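Local coordinates for protein Mono(ADP-ribosyl)transferase SpvB (Salmonella typhimurium, PDB 2GWM) that probably transfers ADP-ribose from NAD+ to an arginine of host actin, which prevents actin from polymerising and breaks down the cytoskeleton, at residues D26-E30 / T31-E35; L43-N46 / E47-D50; E66-S69 / S70-E73; P88-S91 / D92-K95; S172-K176 / L177-D181. All coordinates share one frame; numbering follows the deposited sequence.

Contact 3 is partly buried; the other four lie at the surface. Contacts 1 and 4 are starts of helices (30-39 and 91-97), where backbone N-H groups meet a sulfate in one case and a water in the other. Contacts 3 and 5 are C-terminal ends of two other helices, 50-69 and 168-175; in each a serine hydroxyl bonds back to a carbonyl and leucines lead the chain away. Contact 2 is a turn in the loop between helices 30-39 and 50-69. It touches contact 1, where E35 OE1 and N46 ND2 lie 3.0 Å apart, a probable hydrogen bond. Contact 5 lies on the opposite side of the chain's centre from contacts 1 and 2.

Contact 1 (D26-E30 / T31-E35); sequences DDYPE and TQAKE. With SO4 (sulfate ion), chain C.
P29 and E30 run into T31-K34 as the first turn of helix 30-39, a local helix N-terminus at the surface of the ADP-ribosyltransferase domain with an anion bound at its tip. P29 holds the N-cap position, and its carbonyl O takes the A33 N-H at 3.0 Å (N-H...O angle 157°). One residue on, E30 O accepts from K34 N in the same way, so the turn is closed twice.

The first N-H groups of the helix point at a sulfate, probably from the crystallisation liquor. E30 N reaches O1 of the sulfate at 3.2 Å. Sulfate O4 is gripped twice by one residue, from T31 N at 2.9 Å and from T31 OG1, also at 2.9 Å. The threonine torsion explains this: OG1 lies beside its own backbone N (chi1 -66°), so hydroxyl and amide converge on one oxygen. The helix end would be expected to add a favourable field for the anion.

Y28 flanks the turn. E30 CG lies over one face of its ring, 3.5 Å above the plane and displaced toward the rim, while the methyl of A33 comes to the ring edge, CB to Y28 CE1 4.1 Å. V18 of helix 3-24 and F53 of helix 50-69 also touch A33, and F53 makes a cation-pi contact with K34. The extended K34 chain runs past E30 O, yet the opposite charges do not meet: E30 OE1 stays 5.2 Å from K34 NZ.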
loop_
_atom_site.group_PDB
_atom_site.type_symbol
_atom_site.label_atom_id
_atom_site.label_comp_id
_atom_site.label_asym_id
_atom_site.label_seq_id
_atom_site.Cartn_x
_atom_site.Cartn_y
_atom_site.Cartn_z
ATOM N N ASP A 26 -7.823 -6.346 11.043
ATOM C CA ASP A 26 -8.520 -7.428 10.386
ATOM C C ASP A 26 -8.065 -8.774 10.922
ATOM O O ASP A 26 -7.071 -8.871 11.611
ATOM C CB ASP A 26 -8.281 -7.367 8.879
ATOM C CG ASP A 26 -9.002 -6.179 8.221
ATOM O OD1 ASP A 26 -9.952 -5.643 8.852
ATOM O OD2 ASP A 26 -8.614 -5.797 7.092
ATOM N N ASP A 27 -8.824 -9.809 10.607
ATOM C CA ASP A 27 -8.327 -11.150 10.790
ATOM C C ASP A 27 -7.020 -11.313 10.016
ATOM O O ASP A 27 -6.900 -10.854 8.873
ATOM C CB ASP A 27 -9.382 -12.160 10.346
ATOM C CG ASP A 27 -10.378 -12.514 11.477
ATOM O OD1 ASP A 27 -9.962 -12.600 12.666
ATOM O OD2 ASP A 27 -11.574 -12.739 11.169
ATOM N N TYR A 28 -6.037 -11.938 10.655
ATOM C CA TYR A 28 -4.726 -12.131 10.041
ATOM C C TYR A 28 -4.194 -13.514 10.401
ATOM O O TYR A 28 -4.751 -14.187 11.261
ATOM C CB TYR A 28 -3.732 -11.084 10.541
ATOM C CG TYR A 28 -3.432 -11.183 12.017
ATOM C CD1 TYR A 28 -2.310 -11.845 12.490
ATOM C CD2 TYR A 28 -4.267 -10.608 12.963
ATOM C CE1 TYR A 28 -2.039 -11.921 13.851
ATOM C CE2 TYR A 28 -4.002 -10.714 14.314
ATOM C CZ TYR A 28 -2.891 -11.383 14.757
ATOM O OH TYR A 28 -2.661 -11.467 16.122
ATOM N N PRO A 29 -3.145 -13.960 9.692
ATOM C CA PRO A 29 -2.581 -15.260 9.972
ATOM C C PRO A 29 -1.745 -15.274 11.259
ATOM O O PRO A 29 -0.567 -14.973 11.219
ATOM C CB PRO A 29 -1.689 -15.518 8.717
ATOM C CG PRO A 29 -2.124 -14.528 7.729
ATOM C CD PRO A 29 -2.496 -13.344 8.507
ATOM N N GLU A 30 -2.363 -15.631 12.373
ATOM C CA GLU A 30 -1.726 -15.559 13.685
ATOM C C GLU A 30 -0.563 -16.513 13.824
ATOM O O GLU A 30 0.491 -16.147 14.347
ATOM C CB GLU A 30 -2.764 -15.820 14.773
ATOM C CG GLU A 30 -3.949 -14.829 14.642
ATOM C CD GLU A 30 -4.943 -14.813 15.788
ATOM O OE1 GLU A 30 -4.596 -15.209 16.940
ATOM O OE2 GLU A 30 -6.081 -14.353 15.503
ATOM N N THR A 31 -0.755 -17.736 13.355
ATOM C CA THR A 31 0.292 -18.747 13.458
ATOM C C THR A 31 1.493 -18.268 12.650
ATOM O O THR A 31 2.627 -18.337 13.118
ATOM C CB THR A 31 -0.204 -20.133 13.043
ATOM O OG1 THR A 31 -1.203 -20.568 13.991
ATOM C CG2 THR A 31 0.939 -21.154 13.039
ATOM N N GLN A 32 1.248 -17.775 11.438
ATOM C CA GLN A 32 2.364 -17.296 10.641
ATOM C C GLN A 32 3.068 -16.091 11.221
ATOM O O GLN A 32 4.287 -15.984 11.128
ATOM C CB GLN A 32 1.916 -17.021 9.203
ATOM C CG GLN A 32 1.597 -18.255 8.428
ATOM C CD GLN A 32 2.806 -19.147 8.366
ATOM O OE1 GLN A 32 2.807 -20.268 8.896
ATOM N NE2 GLN A 32 3.905 -18.591 7.823
ATOM N N ALA A 33 2.320 -15.177 11.826
ATOM C CA ALA A 33 2.894 -14.016 12.505
ATOM C C ALA A 33 3.874 -14.510 13.560
ATOM O O ALA A 33 5.014 -14.043 13.637
ATOM C CB ALA A 33 1.799 -13.170 13.102
ATOM N N LYS A 34 3.453 -15.492 14.335
ATOM C CA LYS A 34 4.266 -15.971 15.455
ATOM C C LYS A 34 5.487 -16.720 14.901
ATOM O O LYS A 34 6.591 -16.570 15.406
ATOM C CB LYS A 34 3.422 -16.872 16.347
ATOM C CG LYS A 34 2.494 -16.035 17.153
ATOM C CD LYS A 34 1.524 -16.877 17.988
ATOM C CE LYS A 34 0.790 -15.923 18.984
ATOM N NZ LYS A 34 -0.366 -16.596 19.655
ATOM N N GLU A 35 5.296 -17.454 13.807
ATOM C CA GLU A 35 6.391 -18.164 13.235
ATOM C C GLU A 35 7.467 -17.204 12.711
ATOM O O GLU A 35 8.660 -17.448 12.846
ATOM C CB GLU A 35 5.908 -19.174 12.170
ATOM C CG GLU A 35 6.681 -20.423 12.135
ATOM C CD GLU A 35 6.762 -21.171 13.487
ATOM O OE1 GLU A 35 5.716 -21.529 14.115
ATOM O OE2 GLU A 35 7.906 -21.396 13.925
HETATM S S SO4 C . -4.360 -18.708 11.709
HETATM O O1 SO4 C . -4.985 -17.421 12.154
HETATM O O2 SO4 C . -5.326 -19.811 11.707
HETATM O O3 SO4 C . -3.819 -18.474 10.342
HETATM O O4 SO4 C . -3.240 -19.028 12.613
#

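Contact 2 (L43-N46 / E47-D50); sequences LSTN and EPSD
From an extended T45 the chain bends at N46 and brings E47 back over the T45 side chain, forming an ST turn. The E47 N-H bonds to T45 OG1 at 3.2 Å (N-H...O angle 146°). The hydroxyl can receive it because chi1 of 72° sets OG1 between the backbone N and the carbonyl carbon of T45. A water extends the link, lying 3.0 Å from T45 OG1 and donating to E47 O at 3.1 Å, so the turn is bridged once directly and once through solvent.

Elsewhere in the loop L43 meets P48. The L43 CD1 methyl touches the proline ring at CG, 3.7 Å away, and the two side chains cross at about a right angle. N46 and E47 instead lie side by side and point the same way, amide and carboxylate planes 14° apart; the N46 amide nitrogen is taken by E35.

The loop spans from helix 30-39 to helix 50-69, whose N-cap is S49. L43 packs on L37 of the first and A56 of the second, and P48 likewise sits on K34 and F53, wedged against both helices.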
loop_
_atom_site.group_PDB
_atom_site.type_symbol
_atom_site.label_atom_id
_atom_site.label_comp_id
_atom_site.label_asym_id
_atom_site.label_seq_id
_atom_site.Cartn_x
_atom_site.Cartn_y
_atom_site.Cartn_z
ATOM N N LEU A 43 11.158 -13.178 19.128
ATOM C CA LEU A 43 10.727 -13.984 20.266
ATOM C C LEU A 43 11.512 -15.266 20.325
ATOM O O LEU A 43 11.989 -15.755 19.318
ATOM C CB LEU A 43 9.250 -14.330 20.168
ATOM C CG LEU A 43 8.300 -13.106 20.243
ATOM C CD1 LEU A 43 6.915 -13.606 19.901
ATOM C CD2 LEU A 43 8.352 -12.462 21.566
ATOM N N SER A 44 11.631 -15.830 21.536
ATOM C CA SER A 44 12.301 -17.157 21.708
ATOM C C SER A 44 11.446 -18.431 21.444
ATOM O O SER A 44 12.001 -19.551 21.304
ATOM C CB SER A 44 12.937 -17.261 23.095
ATOM O OG SER A 44 11.905 -17.342 24.059
ATOM N N THR A 45 10.115 -18.268 21.381
ATOM C CA THR A 45 9.175 -19.370 21.065
ATOM C C THR A 45 8.092 -18.882 20.130
ATOM O O THR A 45 7.900 -17.688 19.989
ATOM C CB THR A 45 8.454 -20.013 22.313
ATOM O OG1 THR A 45 7.478 -19.129 22.863
ATOM C CG2 THR A 45 9.455 -20.443 23.404
ATOM N N ASN A 46 7.377 -19.819 19.509
ATOM C CA ASN A 46 6.158 -19.478 18.734
ATOM C C ASN A 46 4.855 -19.491 19.572
ATOM O O ASN A 46 3.733 -19.401 19.024
ATOM C CB ASN A 46 6.016 -20.382 17.503
ATOM C CG ASN A 46 5.854 -21.866 17.868
ATOM O OD1 ASN A 46 5.797 -22.200 19.039
ATOM N ND2 ASN A 46 5.745 -22.753 16.848
ATOM N N GLU A 47 5.014 -19.602 20.894
ATOM C CA GLU A 47 3.895 -19.530 21.832
ATOM C C GLU A 47 4.096 -18.472 22.930
ATOM O O GLU A 47 4.164 -18.830 24.104
ATOM C CB GLU A 47 3.680 -20.907 22.457
ATOM C CG GLU A 47 2.890 -21.833 21.539
ATOM C CD GLU A 47 3.042 -23.300 21.895
ATOM O OE1 GLU A 47 3.278 -23.617 23.089
ATOM O OE2 GLU A 47 2.942 -24.138 20.968
ATOM N N PRO A 48 4.166 -17.170 22.556
ATOM C CA PRO A 48 4.282 -16.035 23.480
ATOM C C PRO A 48 2.958 -15.651 24.123
ATOM O O PRO A 48 1.885 -16.017 23.593
ATOM C CB PRO A 48 4.637 -14.876 22.538
ATOM C CG PRO A 48 3.936 -15.247 21.250
ATOM C CD PRO A 48 4.154 -16.719 21.152
ATOM N N SER A 49 3.030 -14.847 25.195
ATOM C CA SER A 49 1.852 -14.195 25.739
ATOM C C SER A 49 1.320 -13.135 24.780
ATOM O O SER A 49 2.030 -12.681 23.875
ATOM C CB SER A 49 2.163 -13.544 27.095
ATOM O OG SER A 49 2.924 -12.350 26.953
ATOM N N ASP A 50 0.088 -12.696 25.009
ATOM C CA ASP A 50 -0.487 -11.693 24.130
ATOM C C ASP A 50 0.298 -10.368 24.185
ATOM O O ASP A 50 0.469 -9.707 23.164
ATOM C CB ASP A 50 -1.964 -11.471 24.405
ATOM C CG ASP A 50 -2.817 -12.671 24.048
ATOM O OD1 ASP A 50 -2.304 -13.653 23.452
ATOM O OD2 ASP A 50 -4.021 -12.631 24.394
HETATM O O HOH W 1 6.243 -20.878 24.994
#

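Contact 3 (E66-S69 / S70-E73)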
loop_
_atom_site.group_PDB
_atom_site.type_symbol
_atom_site.label_atom_id
_atom_site.label_comp_id
_atom_site.label_asym_id
_atom_site.label_seq_id
_atom_site.Cartn_x
_atom_site.Cartn_y
_atom_site.Cartn_z
ATOM N N GLU A 66 11.358 1.734 9.622
ATOM C CA GLU A 66 12.625 2.458 9.688
ATOM C C GLU A 66 13.484 2.107 8.474
ATOM O O GLU A 66 14.130 3.013 7.928
ATOM C CB GLU A 66 13.348 2.135 10.977
ATOM C CG GLU A 66 14.755 2.686 11.033
ATOM C CD GLU A 66 14.859 4.164 10.971
ATOM O OE1 GLU A 66 13.847 4.823 11.332
ATOM O OE2 GLU A 66 15.956 4.647 10.532
ATOM N N GLY A 67 13.521 0.835 8.061
ATOM C CA GLY A 67 14.234 0.510 6.857
ATOM C C GLY A 67 13.708 1.338 5.686
ATOM O O GLY A 67 14.443 1.885 4.908
ATOM N N LEU A 68 12.396 1.413 5.587
ATOM C CA LEU A 68 11.792 2.168 4.512
ATOM C C LEU A 68 12.197 3.617 4.561
ATOM O O LEU A 68 12.588 4.207 3.544
ATOM C CB LEU A 68 10.292 2.056 4.621
ATOM C CG LEU A 68 9.452 2.738 3.547
ATOM C CD1 LEU A 68 9.695 2.211 2.201
ATOM C CD2 LEU A 68 7.992 2.609 3.878
ATOM N N SER A 69 12.042 4.227 5.742
ATOM C CA SER A 69 12.369 5.634 5.918
ATOM C C SER A 69 13.822 5.943 5.510
ATOM O O SER A 69 14.135 7.044 5.050
ATOM C CB SER A 69 12.050 6.055 7.330
ATOM O OG SER A 69 12.344 7.409 7.615
ATOM N N SER A 70 14.729 4.978 5.658
ATOM C CA SER A 70 16.143 5.219 5.428
ATOM C C SER A 70 16.511 5.196 3.964
ATOM O O SER A 70 17.624 5.571 3.592
ATOM C CB SER A 70 16.962 4.186 6.192
ATOM O OG SER A 70 16.894 2.925 5.554
ATOM N N LEU A 71 15.554 4.826 3.114
ATOM C CA LEU A 71 15.794 4.814 1.700
ATOM C C LEU A 71 15.749 6.226 1.139
ATOM O O LEU A 71 15.166 7.140 1.730
ATOM C CB LEU A 71 14.747 3.947 0.994
ATOM C CG LEU A 71 14.742 2.448 1.314
ATOM C CD1 LEU A 71 13.684 1.673 0.558
ATOM C CD2 LEU A 71 16.073 1.817 1.057
ATOM N N PRO A 72 16.416 6.427 0.013
ATOM C CA PRO A 72 16.518 7.765 -0.550
ATOM C C PRO A 72 15.180 8.299 -1.051
ATOM O O PRO A 72 14.358 7.543 -1.573
ATOM C CB PRO A 72 17.492 7.598 -1.720
ATOM C CG PRO A 72 18.014 6.235 -1.638
ATOM C CD PRO A 72 17.146 5.419 -0.771
ATOM N N GLU A 73 14.986 9.603 -0.857
ATOM C CA GLU A 73 13.828 10.329 -1.374
ATOM C C GLU A 73 14.017 10.587 -2.851
ATOM O O GLU A 73 15.138 10.650 -3.356
ATOM C CB GLU A 73 13.637 11.648 -0.609
ATOM C CG GLU A 73 13.201 11.430 0.800
ATOM C CD GLU A 73 12.890 12.708 1.539
ATOM O OE1 GLU A 73 11.763 13.229 1.383
ATOM O OE2 GLU A 73 13.775 13.166 2.294
HETATM O O HOH W 2 15.476 8.965 3.369
#
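The flat groups that matter here are two peptide carbonyls, that of G67, approached at a modest tilt from its plane by S70 OG, and that of L68, approached over its face by L71 N. At G67 the S70 hydroxyl donates to the O at 2.7 Å, OG tilted 27° from the carbonyl plane. At L68 the L71 N is 3.1 Å from L68 O and 56° out of the plane, although the N-H itself points well at the oxygen.

The S70 hydroxyl turns back because chi1 of 74° holds OG between the backbone N and the carbonyl carbon, the crowded position. The backbone amide beside it is less firmly held. S70 N makes two weak bonds, to E66 O at 3.1 Å and to G67 O at 3.2 Å, so G67 O collects both the hydroxyl and a share of the amide.

This is the C-terminal end of helix 50-69, where the bonding slips from four residues back to three, in the manner of a 3-10 turn, before the chain leaves toward strand 78-83. A water follows the same exit, donating to S69 O and, at a very short 2.5 Å, to L71 O.

The L71 side chain lies against the last turn, its CB 3.4 Å from L68 O. Its apolar contacts lie further out: L68 CD1 and L71 CD1 approach to 4.3 Å, L137 touches both leucines, and I5 and L8 of helix 3-24 touch L71. The L68 side chain lies about 8 Å from that of E148, a predicted active-site residue.

Contact 4 (P88-S91 / D92-K95)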
loop_
_atom_site.group_PDB
_atom_site.type_symbol
_atom_site.label_atom_id
_atom_site.label_comp_id
_atom_site.label_asym_id
_atom_site.label_seq_id
_atom_site.Cartn_x
_atom_site.Cartn_y
_atom_site.Cartn_z
ATOM N N PRO A 88 -19.008 -6.576 -2.415
ATOM C CA PRO A 88 -19.952 -6.408 -1.300
ATOM C C PRO A 88 -19.322 -6.067 0.053
ATOM O O PRO A 88 -19.718 -5.087 0.665
ATOM C CB PRO A 88 -20.643 -7.765 -1.254
ATOM C CG PRO A 88 -20.774 -8.096 -2.730
ATOM C CD PRO A 88 -19.479 -7.616 -3.351
ATOM N N ALA A 89 -18.312 -6.825 0.479
ATOM C CA ALA A 89 -17.662 -6.617 1.782
ATOM C C ALA A 89 -16.933 -5.300 1.965
ATOM O O ALA A 89 -16.629 -4.897 3.098
ATOM C CB ALA A 89 -16.673 -7.738 2.053
ATOM N N LEU A 90 -16.566 -4.668 0.858
ATOM C CA LEU A 90 -15.869 -3.400 0.915
ATOM C C LEU A 90 -16.841 -2.248 0.716
ATOM O O LEU A 90 -16.404 -1.130 0.468
ATOM C CB LEU A 90 -14.741 -3.357 -0.137
ATOM C CG LEU A 90 -13.547 -4.279 0.181
ATOM C CD1 LEU A 90 -12.596 -4.428 -0.987
ATOM C CD2 LEU A 90 -12.748 -3.824 1.441
ATOM N N SER A 91 -18.148 -2.480 0.829
ATOM C CA SER A 91 -19.116 -1.422 0.484
ATOM C C SER A 91 -18.911 -0.149 1.308
ATOM O O SER A 91 -19.109 0.961 0.801
ATOM C CB SER A 91 -20.582 -1.882 0.546
ATOM O OG SER A 91 -20.984 -2.182 1.860
ATOM N N ASP A 92 -18.507 -0.292 2.571
ATOM C CA ASP A 92 -18.267 0.897 3.391
ATOM C C ASP A 92 -16.942 1.520 3.029
ATOM O O ASP A 92 -16.819 2.740 3.039
ATOM C CB ASP A 92 -18.355 0.599 4.909
ATOM C CG ASP A 92 -19.765 0.196 5.342
ATOM O OD1 ASP A 92 -20.765 0.708 4.765
ATOM O OD2 ASP A 92 -19.876 -0.648 6.270
ATOM N N VAL A 93 -15.963 0.697 2.661
ATOM C CA VAL A 93 -14.704 1.228 2.145
ATOM C C VAL A 93 -14.964 2.030 0.850
ATOM O O VAL A 93 -14.457 3.141 0.671
ATOM C CB VAL A 93 -13.685 0.108 1.886
ATOM C CG1 VAL A 93 -12.364 0.683 1.418
ATOM C CG2 VAL A 93 -13.481 -0.789 3.180
ATOM N N LEU A 94 -15.717 1.436 -0.067
ATOM C CA LEU A 94 -16.086 2.153 -1.288
ATOM C C LEU A 94 -16.726 3.513 -0.986
ATOM O O LEU A 94 -16.380 4.532 -1.623
ATOM C CB LEU A 94 -17.026 1.313 -2.139
ATOM C CG LEU A 94 -17.645 1.961 -3.383
ATOM C CD1 LEU A 94 -16.571 2.341 -4.340
ATOM C CD2 LEU A 94 -18.614 1.007 -4.040
ATOM N N LYS A 95 -17.664 3.539 -0.040
ATOM C CA LYS A 95 -18.358 4.780 0.252
ATOM C C LYS A 95 -17.371 5.810 0.773
ATOM O O LYS A 95 -17.400 6.952 0.359
ATOM C CB LYS A 95 -19.420 4.558 1.297
ATOM C CG LYS A 95 -20.132 5.853 1.641
ATOM C CD LYS A 95 -21.411 5.640 2.429
ATOM C CE LYS A 95 -22.126 6.983 2.652
ATOM N NZ LYS A 95 -22.549 7.661 1.364
HETATM O O HOH W 3 -17.027 -2.085 3.900
HETATM O O HOH W 4 -22.277 -0.107 2.815
#
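L90 meets both V93 and L94 in the first turn of helix 91-97, a helix N-terminus at the surface of the ADP-ribosyltransferase domain, entered from a short 3-10 segment at P88-A89. P88 makes the first link, its O accepting the S91 N-H at 3.0 Å. A89 is tied forward through a water, which donates to A89 O at 3.0 Å and accepts from D92 N at 2.7 Å, so solvent takes up an N-H at the exposed helix start.

L90 occupies the N-cap position and does two jobs. Its carbonyl O receives L94 N at 2.7 Å in a short, nearly straight bond: the N-H...O angle is 173°, and the donor lies almost along the C=O axis. Its side chain runs alongside that of V93, both pointing the same way, with L90 CD2 3.6 Å from V93 CG2. Of the two valine methyls, CG2 is the one set beside the V93 backbone N. L85, in the loop after strand 78-83, touches both V93 and L94. The L90 side chain is about 10 Å from that of R81, a predicted active-site residue.

S91 O accepts from K95 N, the next step of the helix ladder. The S91 hydroxyl, held between backbone N and carbonyl carbon at chi1 67°, meets a second water at OG, 2.6 Å away, and that water donates to D92 OD1, also at 2.6 Å.

Contact 5 (S172-K176 / L177-D181); sequences SQLSK and LRLSD
The backbone bond between L174 and L177 closes the C-terminal end of helix 168-175, where the chain unwinds and runs on toward strand 192-198. The ending is stepwise. S175 OG turns back to S172 O in a hydrogen bond of 2.6 Å, OG tilted 20° from that carbonyl plane. K176 N then bonds to Q173 O, three residues back, and only weakly to S172 O. Finally L177 N donates to L174 O at 3.0 Å. The N-H points fairly straight at that oxygen, but L177 N stands 64° out of the carbonyl plane, above the face.

Past the last turn the L177 side chain folds against the helix, its CG 3.4 Å from Q173 O. With CG beside the backbone N (chi1 -56°), the leucine leans back over the turn, though L174 CD1 and L177 CD1 approach only loosely, at 4.5 Å. L179 comes closer to the same methyl: L174 CD1 touches L179 CD1 at 3.8 Å, the two side chains crossing at about a right angle. Water joins the polar side, donating to S175 O at 3.1 Å and to L177 O at 2.9 Å.

L174 and L177 face the central sheet: L174 touches I193 of strand 192-198, while L177 lies on I123 and N125 of strand 122-127. L179 rests on T187 in a loop. Backbone bonds from R178 and S180 to A117 hold the departing segment. A helix whose last bonds shift largely to i to i+3, as in a 3-10 turn, before the chain leaves extended, is a familiar form of C-terminus.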
loop_
_atom_site.group_PDB
_atom_site.type_symbol
_atom_site.label_atom_id
_atom_site.label_comp_id
_atom_site.label_asym_id
_atom_site.label_seq_id
_atom_site.Cartn_x
_atom_site.Cartn_y
_atom_site.Cartn_z
ATOM N N SER A 172 -10.586 10.764 -21.170
ATOM C CA SER A 172 -9.418 11.623 -21.242
ATOM C C SER A 172 -8.556 11.404 -20.020
ATOM O O SER A 172 -7.349 11.221 -20.168
ATOM C CB SER A 172 -9.833 13.075 -21.297
ATOM O OG SER A 172 -8.735 13.935 -21.478
ATOM N N GLN A 173 -9.167 11.398 -18.820
ATOM C CA GLN A 173 -8.317 11.190 -17.630
ATOM C C GLN A 173 -7.633 9.870 -17.679
ATOM O O GLN A 173 -6.455 9.717 -17.338
ATOM C CB GLN A 173 -9.144 11.382 -16.380
ATOM C CG GLN A 173 -9.570 12.827 -16.133
ATOM C CD GLN A 173 -9.979 13.102 -14.711
ATOM O OE1 GLN A 173 -9.405 12.561 -13.763
ATOM N NE2 GLN A 173 -10.978 13.932 -14.548
ATOM N N LEU A 174 -8.367 8.852 -18.081
ATOM C CA LEU A 174 -7.785 7.525 -18.150
ATOM C C LEU A 174 -6.642 7.471 -19.138
ATOM O O LEU A 174 -5.614 6.846 -18.905
ATOM C CB LEU A 174 -8.862 6.500 -18.513
ATOM C CG LEU A 174 -8.497 5.057 -18.362
ATOM C CD1 LEU A 174 -8.110 4.737 -16.970
ATOM C CD2 LEU A 174 -9.595 4.190 -18.827
ATOM N N SER A 175 -6.777 8.171 -20.269
ATOM C CA SER A 175 -5.780 8.154 -21.303
ATOM C C SER A 175 -4.472 8.820 -20.862
ATOM O O SER A 175 -3.444 8.589 -21.462
ATOM C CB SER A 175 -6.313 8.899 -22.529
ATOM O OG SER A 175 -6.265 10.292 -22.383
ATOM N N LYS A 176 -4.564 9.635 -19.819
ATOM C CA LYS A 176 -3.409 10.380 -19.281
ATOM C C LYS A 176 -2.795 9.672 -18.093
ATOM O O LYS A 176 -1.843 10.164 -17.489
ATOM C CB LYS A 176 -3.810 11.845 -18.995
ATOM C CG LYS A 176 -4.289 12.527 -20.271
ATOM C CD LYS A 176 -4.371 13.996 -20.184
ATOM C CE LYS A 176 -4.836 14.606 -21.486
ATOM N NZ LYS A 176 -4.385 16.031 -21.520
ATOM N N LEU A 177 -3.329 8.489 -17.762
ATOM C CA LEU A 177 -2.668 7.554 -16.801
ATOM C C LEU A 177 -1.860 6.503 -17.586
ATOM O O LEU A 177 -2.192 6.132 -18.667
ATOM C CB LEU A 177 -3.721 6.944 -15.858
ATOM C CG LEU A 177 -4.584 7.928 -15.064
ATOM C CD1 LEU A 177 -5.640 7.257 -14.250
ATOM C CD2 LEU A 177 -3.783 8.841 -14.178
ATOM N N ARG A 178 -0.759 5.966 -17.021
ATOM C CA ARG A 178 -0.092 4.789 -17.640
ATOM C C ARG A 178 -0.648 3.567 -16.902
ATOM O O ARG A 178 -0.715 3.521 -15.695
ATOM C CB ARG A 178 1.456 4.778 -17.523
ATOM C CG ARG A 178 2.125 3.529 -18.250
ATOM C CD ARG A 178 3.676 3.586 -18.339
ATOM N NE ARG A 178 4.339 2.300 -18.025
ATOM C CZ ARG A 178 5.645 2.157 -17.747
ATOM N NH1 ARG A 178 6.468 3.210 -17.756
ATOM N NH2 ARG A 178 6.146 0.954 -17.460
ATOM N N LEU A 179 -1.203 2.675 -17.678
ATOM C CA LEU A 179 -1.844 1.491 -17.133
ATOM C C LEU A 179 -0.971 0.294 -17.457
ATOM O O LEU A 179 -0.259 0.265 -18.458
ATOM C CB LEU A 179 -3.225 1.314 -17.795
ATOM C CG LEU A 179 -4.137 2.513 -17.486
ATOM C CD1 LEU A 179 -5.411 2.361 -18.345
ATOM C CD2 LEU A 179 -4.489 2.640 -16.013
ATOM N N SER A 180 -1.106 -0.736 -16.623
ATOM C CA SER A 180 -0.597 -2.075 -16.884
ATOM C C SER A 180 -1.071 -2.585 -18.234
ATOM O O SER A 180 -2.185 -2.315 -18.609
ATOM C CB SER A 180 -1.178 -3.036 -15.817
ATOM O OG SER A 180 -2.650 -3.232 -15.922
ATOM N N ASP A 181 -0.208 -3.239 -18.988
ATOM C CA ASP A 181 -0.609 -3.774 -20.294
ATOM C C ASP A 181 -0.240 -5.246 -20.349
ATOM O O ASP A 181 0.122 -5.782 -21.407
ATOM C CB ASP A 181 -0.033 -2.959 -21.470
ATOM C CG ASP A 181 -0.812 -3.178 -22.793
ATOM O OD1 ASP A 181 -2.072 -3.446 -22.789
ATOM O OD2 ASP A 181 -0.174 -3.043 -23.883
HETATM O O HOH W 5 -0.697 7.214 -20.922
#